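Local coordinates for taurine:2-oxoglutarate aminotransferase (Bifidobacterium kashiwanohense PV20-2, PDB 6JIX), which probably transfers the amino group of taurine to 2-oxoglutarate, using pyridoxal 5'-phosphate as its cofactor, at residues I216-I221 with E236-L241. Sequence-based numbering, arbitrary orientation.
Sequences ILMESI and EGVRAL. With PLP (pyridoxal-5'-phosphate), chain G.
Val238 rests on Met218 and Ile216 in a beta-alpha-beta unit of the class-III aminotransferase fold, where helix 234-245 links strand 213-219 to its parallel neighbour 248-252 and lies against one face of the central sheet. At the start of 236-241, Glu236 stands clear of the strand and its OE2 accepts a hydrogen bond from Asp271 N. Gly237 follows without a side chain, its carbonyl O receiving Leu241 N. Val238 is the residue that fills the interface, a short branched side chain suited to the close approach of helix and sheet, where the closest CA atoms, those of Ile216 and Val238, are 8.4 Å apart. A chi1 of 177° swings CG1 opposite the backbone N of Val238, toward the strand. This methyl lies 4.1 Å from CG2 of Ile216, whose beta-branching suits a strand, and 3.7 Å from SD of Met218, a flexible thioether chain that bends at its last torsion (chi3 -52°). Arg239 starts away from strand 213-219, then its long chain bends back beside Met249, and Asp243 and Asp275 meet its charge with salt bridges. Leu241, one turn beyond Val238, comes no nearer the strand segment than 5.4 Å and touches Leu201 and Asp202 of helix 190-208. Beyond the C-terminal end of the strand, Glu219 reaches the cofactor's ring methyl, its OE1 bonded to Gly223 N and its OE2 to Tyr143 N.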
loop_
_atom_site.group_PDB
_atom_site.type_symbol
_atom_site.label_atom_id
_atom_site.label_comp_id
_atom_site.label_asym_id
_atom_site.label_seq_id
_atom_site.Cartn_x
_atom_site.Cartn_y
_atom_site.Cartn_z
ATOM N N ILE A 216 16.894 -3.782 -14.202
ATOM C CA ILE A 216 17.442 -4.632 -13.167
ATOM C C ILE A 216 17.076 -3.987 -11.841
ATOM O O ILE A 216 17.382 -2.808 -11.607
ATOM C CB ILE A 216 18.961 -4.779 -13.311
ATOM C CG1 ILE A 216 19.301 -5.624 -14.536
ATOM C CG2 ILE A 216 19.563 -5.395 -12.046
ATOM C CD1 ILE A 216 20.786 -5.843 -14.684
ATOM N N LEU A 217 16.410 -4.745 -10.976
ATOM C CA LEU A 217 15.953 -4.236 -9.694
ATOM C C LEU A 217 16.719 -4.927 -8.570
ATOM O O LEU A 217 16.676 -6.157 -8.447
ATOM C CB LEU A 217 14.445 -4.457 -9.550
ATOM C CG LEU A 217 13.814 -4.416 -8.159
ATOM C CD1 LEU A 217 13.908 -3.016 -7.543
ATOM C CD2 LEU A 217 12.375 -4.858 -8.267
ATOM N N MET A 218 17.433 -4.146 -7.760
ATOM C CA MET A 218 18.188 -4.729 -6.654
ATOM C C MET A 218 18.165 -3.811 -5.448
ATOM O O MET A 218 18.178 -2.587 -5.587
ATOM C CB MET A 218 19.632 -5.134 -7.026
ATOM C CG MET A 218 20.334 -4.347 -8.056
ATOM S SD MET A 218 21.615 -5.377 -8.847
ATOM C CE MET A 218 22.572 -6.027 -7.482
ATOM N N GLU A 219 18.033 -4.423 -4.269
ATOM C CA GLU A 219 18.326 -3.727 -3.020
ATOM C C GLU A 219 19.743 -3.182 -3.046
ATOM O O GLU A 219 20.705 -3.918 -3.320
ATOM C CB GLU A 219 18.190 -4.673 -1.827
ATOM C CG GLU A 219 16.794 -5.064 -1.424
ATOM C CD GLU A 219 16.789 -6.109 -0.303
ATOM O OE1 GLU A 219 16.693 -5.704 0.880
ATOM O OE2 GLU A 219 16.874 -7.324 -0.600
ATOM N N SER A 220 19.881 -1.900 -2.699
ATOM C CA SER A 220 21.211 -1.286 -2.687
ATOM C C SER A 220 22.196 -2.148 -1.902
ATOM O O SER A 220 23.261 -2.522 -2.411
ATOM C CB SER A 220 21.132 0.127 -2.094
ATOM O OG SER A 220 20.375 1.014 -2.913
ATOM N N ILE A 221 21.812 -2.537 -0.688
ATOM C CA ILE A 221 22.484 -3.567 0.095
ATOM C C ILE A 221 21.396 -4.518 0.554
ATOM O O ILE A 221 20.413 -4.075 1.161
ATOM C CB ILE A 221 23.230 -2.983 1.309
ATOM C CG1 ILE A 221 24.445 -2.183 0.854
ATOM C CG2 ILE A 221 23.665 -4.102 2.262
ATOM C CD1 ILE A 221 24.918 -1.148 1.878
ATOM N N GLU A 236 28.857 -1.165 -9.150
ATOM C CA GLU A 236 29.285 -0.314 -10.257
ATOM C C GLU A 236 29.229 -1.070 -11.572
ATOM O O GLU A 236 28.851 -0.504 -12.607
ATOM C CB GLU A 236 30.702 0.205 -10.010
ATOM C CG GLU A 236 30.787 1.327 -8.981
ATOM C CD GLU A 236 30.855 0.819 -7.552
ATOM O OE1 GLU A 236 30.813 -0.415 -7.344
ATOM O OE2 GLU A 236 30.945 1.669 -6.635
ATOM N N GLY A 237 29.561 -2.364 -11.542
ATOM C CA GLY A 237 29.520 -3.152 -12.758
ATOM C C GLY A 237 28.105 -3.406 -13.236
ATOM O O GLY A 237 27.839 -3.418 -14.445
ATOM N N VAL A 238 27.182 -3.628 -12.300
ATOM C CA VAL A 238 25.775 -3.724 -12.663
ATOM C C VAL A 238 25.324 -2.449 -13.364
ATOM O O VAL A 238 24.686 -2.497 -14.422
ATOM C CB VAL A 238 24.919 -4.028 -11.427
ATOM C CG1 VAL A 238 23.422 -4.047 -11.825
ATOM C CG2 VAL A 238 25.352 -5.345 -10.810
ATOM N N ARG A 239 25.654 -1.289 -12.790
ATOM C CA ARG A 239 25.330 -0.014 -13.436
ATOM C C ARG A 239 25.930 0.058 -14.836
ATOM O O ARG A 239 25.328 0.627 -15.757
ATOM C CB ARG A 239 25.821 1.155 -12.579
ATOM C CG ARG A 239 25.623 2.516 -13.210
ATOM C CD ARG A 239 24.163 2.905 -13.214
ATOM N NE ARG A 239 23.491 2.583 -14.474
ATOM C CZ ARG A 239 22.261 2.986 -14.775
ATOM N NH1 ARG A 239 21.577 3.722 -13.901
ATOM N NH2 ARG A 239 21.712 2.661 -15.943
ATOM N N ALA A 240 27.124 -0.504 -15.011
ATOM C CA ALA A 240 27.759 -0.497 -16.324
ATOM C C ALA A 240 26.985 -1.361 -17.314
ATOM O O ALA A 240 26.754 -0.952 -18.462
ATOM C CB ALA A 240 29.209 -0.969 -16.200
ATOM N N LEU A 241 26.579 -2.567 -16.895
ATOM C CA LEU A 241 25.802 -3.421 -17.794
ATOM C C LEU A 241 24.498 -2.746 -18.197
ATOM O O LEU A 241 24.100 -2.808 -19.365
ATOM C CB LEU A 241 25.522 -4.786 -17.162
ATOM C CG LEU A 241 26.689 -5.660 -16.729
ATOM C CD1 LEU A 241 26.155 -6.839 -15.928
ATOM C CD2 LEU A 241 27.512 -6.115 -17.947
HETATM N N1 PLP G . 11.943 -3.658 -0.049
HETATM C C2 PLP G . 12.741 -3.953 0.981
HETATM C C2A PLP G . 14.250 -3.856 0.844
HETATM C C3 PLP G . 12.192 -4.363 2.222
HETATM O O3 PLP G . 12.992 -4.679 3.304
HETATM C C4 PLP G . 10.826 -4.451 2.373
HETATM C C4A PLP G . 10.258 -4.903 3.750
HETATM O O4A PLP G . 10.928 -5.617 4.497
HETATM C C5 PLP G . 10.012 -4.124 1.245
HETATM C C6 PLP G . 10.602 -3.720 0.040
HETATM C C5A PLP G . 8.447 -4.206 1.373
HETATM O O4P PLP G . 8.062 -3.046 2.041
HETATM P P PLP G . 6.572 -2.939 2.686
HETATM O O1P PLP G . 6.312 -1.570 3.144
HETATM O O2P PLP G . 5.525 -3.161 1.668
HETATM O O3P PLP G . 6.434 -4.079 3.915
#